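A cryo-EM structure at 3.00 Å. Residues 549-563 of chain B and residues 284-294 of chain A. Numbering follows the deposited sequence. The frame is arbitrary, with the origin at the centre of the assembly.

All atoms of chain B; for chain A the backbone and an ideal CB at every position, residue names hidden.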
# COMPACT_ATOMS: atom_id res chain seq x y z
N TRP B 549 9.95 -24.14 -12.28
CA TRP B 549 9.17 -24.55 -11.12
C TRP B 549 8.93 -23.38 -10.19
O TRP B 549 7.83 -23.23 -9.64
CB TRP B 549 9.88 -25.68 -10.38
CG TRP B 549 9.35 -25.90 -9.00
CD1 TRP B 549 8.13 -26.40 -8.66
CD2 TRP B 549 10.01 -25.60 -7.77
NE1 TRP B 549 8.00 -26.45 -7.30
CE2 TRP B 549 9.14 -25.96 -6.72
CE3 TRP B 549 11.27 -25.07 -7.44
CZ2 TRP B 549 9.47 -25.80 -5.38
CZ3 TRP B 549 11.60 -24.92 -6.11
CH2 TRP B 549 10.70 -25.28 -5.09
N ALA B 550 9.94 -22.53 -9.98
CA ALA B 550 9.76 -21.36 -9.14
C ALA B 550 8.73 -20.41 -9.72
O ALA B 550 7.88 -19.88 -9.00
CB ALA B 550 11.09 -20.64 -8.94
N ILE B 551 8.77 -20.20 -11.04
CA ILE B 551 7.81 -19.30 -11.68
C ILE B 551 6.40 -19.88 -11.60
O ILE B 551 5.43 -19.15 -11.36
CB ILE B 551 8.24 -19.02 -13.13
CG1 ILE B 551 9.51 -18.18 -13.14
CG2 ILE B 551 7.13 -18.31 -13.88
CD1 ILE B 551 9.97 -17.81 -14.53
N ALA B 552 6.26 -21.19 -11.80
CA ALA B 552 4.95 -21.81 -11.71
C ALA B 552 4.39 -21.73 -10.30
O ALA B 552 3.20 -21.43 -10.11
CB ALA B 552 5.02 -23.26 -12.18
N GLY B 553 5.22 -22.01 -9.29
CA GLY B 553 4.76 -21.88 -7.92
C GLY B 553 4.39 -20.46 -7.56
O GLY B 553 3.41 -20.22 -6.85
N GLY B 554 5.16 -19.49 -8.06
CA GLY B 554 4.81 -18.10 -7.82
C GLY B 554 3.51 -17.70 -8.48
O GLY B 554 2.73 -16.92 -7.93
N ALA B 555 3.26 -18.22 -9.69
CA ALA B 555 1.99 -17.94 -10.35
C ALA B 555 0.83 -18.60 -9.62
O ALA B 555 -0.27 -18.04 -9.59
CB ALA B 555 2.04 -18.42 -11.80
N ARG B 556 1.05 -19.78 -9.04
CA ARG B 556 -0.02 -20.43 -8.28
C ARG B 556 -0.26 -19.74 -6.95
O ARG B 556 -1.37 -19.80 -6.41
CB ARG B 556 0.31 -21.90 -8.06
CG ARG B 556 -0.65 -22.86 -8.74
CD ARG B 556 -0.02 -24.23 -8.90
NE ARG B 556 0.52 -24.73 -7.63
CZ ARG B 556 1.63 -25.44 -7.52
NH1 ARG B 556 2.33 -25.76 -8.60
NH2 ARG B 556 2.05 -25.85 -6.33
N VAL B 557 0.76 -19.09 -6.39
CA VAL B 557 0.57 -18.36 -5.14
C VAL B 557 -0.10 -17.02 -5.40
O VAL B 557 -1.02 -16.62 -4.68
CB VAL B 557 1.92 -18.19 -4.41
CG1 VAL B 557 1.90 -16.95 -3.54
CG2 VAL B 557 2.22 -19.42 -3.58
N GLY B 558 0.33 -16.31 -6.45
CA GLY B 558 -0.32 -15.07 -6.82
C GLY B 558 -1.73 -15.24 -7.32
O GLY B 558 -2.51 -14.27 -7.31
N ASP B 559 -2.10 -16.44 -7.77
CA ASP B 559 -3.45 -16.69 -8.26
C ASP B 559 -4.47 -16.76 -7.14
O ASP B 559 -5.67 -16.84 -7.43
CB ASP B 559 -3.48 -17.99 -9.07
CG ASP B 559 -3.24 -17.76 -10.54
OD1 ASP B 559 -2.93 -16.61 -10.92
OD2 ASP B 559 -3.36 -18.73 -11.32
N VAL B 560 -4.04 -16.74 -5.88
CA VAL B 560 -4.99 -16.73 -4.77
C VAL B 560 -5.71 -15.38 -4.70
O VAL B 560 -6.92 -15.32 -4.49
CB VAL B 560 -4.28 -17.07 -3.45
CG1 VAL B 560 -5.17 -16.76 -2.27
CG2 VAL B 560 -3.86 -18.53 -3.45
N THR B 561 -4.97 -14.30 -4.88
CA THR B 561 -5.51 -12.94 -4.84
C THR B 561 -5.50 -12.30 -6.22
O THR B 561 -5.20 -11.11 -6.37
CB THR B 561 -4.72 -12.08 -3.85
OG1 THR B 561 -3.44 -11.75 -4.41
CG2 THR B 561 -4.51 -12.83 -2.55
N ARG B 562 -5.84 -13.08 -7.24
CA ARG B 562 -5.80 -12.57 -8.61
C ARG B 562 -6.94 -11.60 -8.87
O ARG B 562 -6.73 -10.50 -9.39
CB ARG B 562 -5.83 -13.73 -9.60
CG ARG B 562 -5.66 -13.32 -11.05
CD ARG B 562 -4.26 -12.80 -11.30
NE ARG B 562 -3.25 -13.84 -11.13
CZ ARG B 562 -1.98 -13.71 -11.46
NH1 ARG B 562 -1.13 -14.71 -11.27
NH2 ARG B 562 -1.54 -12.58 -12.00
N THR B 563 -8.17 -11.99 -8.52
CA THR B 563 -9.32 -11.14 -8.78
C THR B 563 -9.24 -9.86 -7.96
O THR B 563 -9.05 -9.91 -6.74
CB THR B 563 -10.62 -11.89 -8.45
OG1 THR B 563 -10.61 -12.27 -7.07
CG2 THR B 563 -10.75 -13.13 -9.32
N UNK A 284 8.09 -14.61 2.25
CA UNK A 284 8.03 -15.72 1.30
C UNK A 284 6.95 -15.52 0.25
O UNK A 284 7.22 -15.58 -0.95
CB UNK A 284 7.79 -17.04 2.04
N UNK A 285 5.71 -15.26 0.69
CA UNK A 285 4.57 -15.23 -0.22
C UNK A 285 4.65 -14.02 -1.14
O UNK A 285 4.29 -14.11 -2.32
CB UNK A 285 3.26 -15.21 0.56
N UNK A 286 5.11 -12.87 -0.64
CA UNK A 286 5.24 -11.71 -1.49
C UNK A 286 6.21 -11.94 -2.63
O UNK A 286 5.92 -11.64 -3.79
CB UNK A 286 5.69 -10.50 -0.66
N UNK A 287 7.38 -12.50 -2.32
CA UNK A 287 8.37 -12.73 -3.37
C UNK A 287 7.92 -13.85 -4.30
O UNK A 287 8.25 -13.84 -5.50
CB UNK A 287 9.73 -13.07 -2.76
N UNK A 288 7.14 -14.81 -3.80
CA UNK A 288 6.59 -15.83 -4.68
C UNK A 288 5.62 -15.20 -5.68
O UNK A 288 5.76 -15.37 -6.90
CB UNK A 288 5.89 -16.92 -3.87
N UNK A 289 4.64 -14.45 -5.18
CA UNK A 289 3.76 -13.72 -6.07
C UNK A 289 4.50 -12.82 -7.04
O UNK A 289 4.07 -12.63 -8.18
CB UNK A 289 2.78 -12.88 -5.25
N UNK A 290 5.63 -12.26 -6.61
CA UNK A 290 6.44 -11.43 -7.50
C UNK A 290 7.00 -12.24 -8.65
O UNK A 290 6.79 -11.91 -9.82
CB UNK A 290 7.58 -10.77 -6.73
N UNK A 291 7.72 -13.32 -8.35
CA UNK A 291 8.31 -14.14 -9.41
C UNK A 291 7.24 -14.77 -10.28
O UNK A 291 7.52 -15.18 -11.41
CB UNK A 291 9.20 -15.23 -8.81
N UNK A 292 6.00 -14.87 -9.78
CA UNK A 292 4.93 -15.43 -10.59
C UNK A 292 4.33 -14.47 -11.59
O UNK A 292 3.77 -14.92 -12.60
CB UNK A 292 3.82 -15.95 -9.68
N UNK A 293 4.43 -13.17 -11.35
CA UNK A 293 3.76 -12.18 -12.18
C UNK A 293 4.40 -12.11 -13.56
O UNK A 293 5.41 -12.76 -13.85
CB UNK A 293 3.80 -10.81 -11.51
N UNK A 294 3.80 -11.29 -14.43
CA UNK A 294 4.31 -11.11 -15.78
C UNK A 294 4.35 -9.65 -16.22
O UNK A 294 4.78 -9.38 -17.34
CB UNK A 294 3.46 -11.92 -16.76

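The helix of chain A, 284-292, crosses helix 549-558 of chain B at -110°, with the axes 6.6 Å apart at closest approach. Such closeness requires small residues where the backbones meet, and chain B offers G554(B) and G558(B).

Position 284 has nothing of chain B near its CB. Many side chains would suit it. It is L284(A), and it makes no contact here.

Position 285 points sideways. Its ideal CB lies 4.7 Å from V557(B) CG1, so an apolar side chain of moderate length could reach that methyl. Valine, leucine, isoleucine or methionine would do. The residue is I285(A), and its CG2 packs 3.7 Å from V557(B) CG1.

Positions 286 and 287 leave chain B out of reach: 286 points away, and no atom of chain B is near the CB of 287. Chain B therefore sets no preference at either. They are G286(A) and V287(A).

Position 288 points toward chain B. Its ideal CB is 4.0 Å from V557(B) CG1 and 4.3 Å from G554(B) CA. The surroundings are largely apolar, and an aliphatic side chain fits. The residue is L288(A), chi1 m and chi2 t. Its CD1 meets V557(B) CG2 at 4.0 Å. Its backbone is closer still: L288(A) O lies 3.0 Å from G554(B) CA, an approach made possible by the bare glycine.

Position 289 points sideways, and its CA is 4.4 Å from the CA of G558(B). The ideal CB would sit 4.1 Å from G558(B) CA, so the distances do not exclude alanine. A small residue is expected. It is G289(A), whose CA lies 3.8 Å from G554(B) O.

Position 290 points away, and chain B does not restrict it. It is A290(A).

Position 291 points sideways, with its ideal CB 4.8 Å from A550(B) O and 5.2 Å from I551(B) CA. There is room for a modest apolar side chain. The residue is V291(A), chi1 m. Its CG2 comes 3.7 Å from A550(B) O and 4.1 Å from G554(B) CA, so the valine lies against the chain B backbone.

Position 292 is the most constrained. Its CB would point straight at chain B and fall 2.1 Å from G554(B) C and 2.3 Å from A555(B) N. Both are clashes, so only glycine fits. G292(A) it is, with its CA 3.4 Å from G554(B) C and 3.8 Å from the CA of G554(B).

Position 293 is the first to leave helical angles. Its CB points away, but R562(B) offers a guanidinium nearby, already bound to D559(B). A long acidic side chain could turn back to it; a long polar one is also conceivable. The residue is E293(A). Its OE2 forms a salt bridge with R562(B) NH2 at 3.3 Å, and R562(B) NH2 gives a weak hydrogen bond to E293(A) OE1 at 3.4 Å.

Position 294 points sideways, with no chain B atom near its CB. Many residues would suit. It is A294(A).

Chain A (284-294) LIGVLGAVGEA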
# COMPACT_ATOMS: atom_id res chain seq x y z
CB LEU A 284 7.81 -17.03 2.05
CG LEU A 284 7.89 -18.30 1.21
CD1 LEU A 284 9.21 -18.36 0.48
CD2 LEU A 284 7.70 -19.53 2.09
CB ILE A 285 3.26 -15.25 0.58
CG1 ILE A 285 3.15 -16.54 1.39
CG2 ILE A 285 2.07 -15.11 -0.34
CD1 ILE A 285 3.27 -17.79 0.56
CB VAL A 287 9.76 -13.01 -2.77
CG1 VAL A 287 9.91 -14.47 -2.39
CG2 VAL A 287 10.84 -12.60 -3.74
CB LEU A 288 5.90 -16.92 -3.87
CG LEU A 288 6.84 -17.95 -3.26
CD1 LEU A 288 6.07 -19.04 -2.54
CD2 LEU A 288 7.73 -18.55 -4.33
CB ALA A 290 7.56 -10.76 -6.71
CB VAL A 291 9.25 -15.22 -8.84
CG1 VAL A 291 10.21 -14.61 -7.84
CG2 VAL A 291 8.47 -16.35 -8.21
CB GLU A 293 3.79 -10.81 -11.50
CG GLU A 293 2.83 -10.68 -10.33
CD GLU A 293 1.38 -10.76 -10.75
OE1 GLU A 293 1.07 -10.39 -11.90
OE2 GLU A 293 0.55 -11.18 -9.92
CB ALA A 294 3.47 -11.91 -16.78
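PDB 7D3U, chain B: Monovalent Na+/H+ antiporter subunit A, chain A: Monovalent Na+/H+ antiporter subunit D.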